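Local coordinates for UPF0147 protein Ta0600 (Thermoplasma acidophilum DSM 1728, PDB 2QSB) that is of unknown function, a single-chain archaeal four-helix bundle of the uncharacterised UPF0147 family, at residues Tyr79-Ile82 against Ser83-Ala87. Residues are numbered along the deposited sequence; the frame is centred on the assembly and turned at random. Where two conformers were deposited one is given.
Sequences YTII and SKLEA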
loop_
_atom_site.group_PDB
_atom_site.type_symbol
_atom_site.label_atom_id
_atom_site.label_comp_id
_atom_site.label_asym_id
_atom_site.label_seq_id
_atom_site.Cartn_x
_atom_site.Cartn_y
_atom_site.Cartn_z
ATOM N N TYR A 79 5.140 6.177 0.208
ATOM C CA TYR A 79 4.508 7.349 -0.380
ATOM C C TYR A 79 4.085 7.136 -1.826
ATOM O O TYR A 79 3.064 7.667 -2.254
ATOM C CB TYR A 79 5.407 8.573 -0.276
ATOM C CG TYR A 79 5.550 9.122 1.111
ATOM C CD1 TYR A 79 4.437 9.339 1.924
ATOM C CD2 TYR A 79 6.808 9.476 1.586
ATOM C CE1 TYR A 79 4.582 9.853 3.225
ATOM C CE2 TYR A 79 6.962 10.016 2.860
ATOM C CZ TYR A 79 5.850 10.196 3.661
ATOM O OH TYR A 79 6.004 10.717 4.935
ATOM N N THR A 80 4.854 6.356 -2.588
ATOM C CA THR A 80 4.471 6.054 -3.970
ATOM C C THR A 80 3.129 5.312 -4.005
ATOM O O THR A 80 2.220 5.665 -4.783
ATOM C CB THR A 80 5.577 5.203 -4.619
ATOM O OG1 THR A 80 6.784 5.961 -4.602
ATOM C CG2 THR A 80 5.243 4.801 -6.048
ATOM N N ILE A 81 2.981 4.295 -3.138
ATOM C CA ILE A 81 1.737 3.533 -3.089
ATOM C C ILE A 81 0.583 4.413 -2.592
ATOM O O ILE A 81 -0.515 4.399 -3.187
ATOM C CB ILE A 81 1.923 2.287 -2.218
ATOM C CG1 ILE A 81 2.941 1.341 -2.841
ATOM C CG2 ILE A 81 0.591 1.583 -2.036
ATOM C CD1 ILE A 81 3.531 0.333 -1.855
ATOM N N ILE A 82 0.828 5.167 -1.518
ATOM C CA ILE A 82 -0.183 6.083 -0.996
ATOM C C ILE A 82 -0.655 7.025 -2.108
ATOM O O ILE A 82 -1.861 7.262 -2.246
ATOM C CB ILE A 82 0.384 6.882 0.169
ATOM C CG1 ILE A 82 0.519 5.987 1.408
ATOM C CG2 ILE A 82 -0.445 8.148 0.460
ATOM C CD1 ILE A 82 1.365 6.576 2.536
ATOM N N SER A 83 0.283 7.539 -2.902
ATOM C CA SER A 83 -0.031 8.518 -3.934
ATOM C C SER A 83 -0.926 7.967 -5.043
ATOM O O SER A 83 -1.771 8.682 -5.596
ATOM C CB SER A 83 1.261 9.065 -4.514
ATOM O OG SER A 83 1.973 9.779 -3.516
ATOM N N LYS A 84 -0.753 6.689 -5.359
ATOM C CA LYS A 84 -1.591 6.026 -6.345
ATOM C C LYS A 84 -2.961 5.709 -5.762
ATOM O O LYS A 84 -3.981 5.863 -6.446
ATOM C CB LYS A 84 -0.889 4.762 -6.858
ATOM C CG LYS A 84 0.351 5.087 -7.688
ATOM C CD LYS A 84 1.010 3.831 -8.204
ATOM C CE LYS A 84 2.256 4.072 -9.016
ATOM N NZ LYS A 84 1.978 4.737 -10.331
ATOM N N LEU A 85 -3.007 5.273 -4.498
ATOM C CA LEU A 85 -4.304 5.055 -3.854
ATOM C C LEU A 85 -5.131 6.331 -3.733
ATOM O O LEU A 85 -6.353 6.292 -3.881
ATOM C CB LEU A 85 -4.125 4.428 -2.476
ATOM C CG LEU A 85 -3.704 2.971 -2.511
ATOM C CD1 LEU A 85 -3.214 2.572 -1.124
ATOM C CD2 LEU A 85 -4.901 2.118 -2.991
ATOM N N GLU A 86 -4.483 7.471 -3.488
ATOM C CA GLU A 86 -5.203 8.750 -3.370
ATOM C C GLU A 86 -5.671 9.262 -4.725
ATOM O O GLU A 86 -6.634 10.032 -4.825
ATOM C CB GLU A 86 -4.340 9.792 -2.643
ATOM C CG GLU A 86 -4.135 9.405 -1.169
ATOM C CD GLU A 86 -3.698 10.538 -0.268
ATOM O OE1 GLU A 86 -2.774 11.297 -0.632
ATOM O OE2 GLU A 86 -4.257 10.614 0.844
ATOM N N ALA A 87 -4.993 8.840 -5.780
ATOM C CA ALA A 87 -5.438 9.147 -7.136
ATOM C C ALA A 87 -6.601 8.232 -7.558
ATOM O O ALA A 87 -7.456 8.675 -8.303
ATOM C CB ALA A 87 -4.280 9.058 -8.134
#
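With chi1 of I81 at -64°, its CG2 branch lies opposite the backbone N and runs toward the following turn, where L85, whose CG stands beside its own N, sends CD1 back to meet it. I81 CG2 and L85 CD1 are 4.0 Å apart, van der Waals contact between two side chains that lie alongside each other and point the same way. I82 and E86 also lie side by side, but a methyl there faces a carboxylate oxygen: in one of two conformers of E86, its OE1 is 4.1 Å from I82 CG2, and its CG passes close beside I82 O, which accepts E86 N. In one of its own two conformers, S83 places OG 2.7 Å from Y79 O, the same carbonyl that accepts S83 N.

Four i to i+4 backbone bonds fix this spacing. L85 N reaches I81 O at 2.9 Å with an N-H...O angle of 168°, while the bond from K84 N to T80 O is longer, 3.2 Å, and bends to 148°. K84 N also makes a weak second bond to I81 O. The alkyl chain of K84 leaves past T80, its CE 4.3 Å from T80 CG2, and its NZ forms a salt bridge with E14.

I81 touches L61 of helix 50-65 and L18 of helix 6-23; L85 touches V57 of helix 50-65. The i to i+4 bonds mark an alpha-helix, and buried I81 and L85 against exposed S83 and E86 make it amphipathic: helix 72-88, the last of a four-helix bundle.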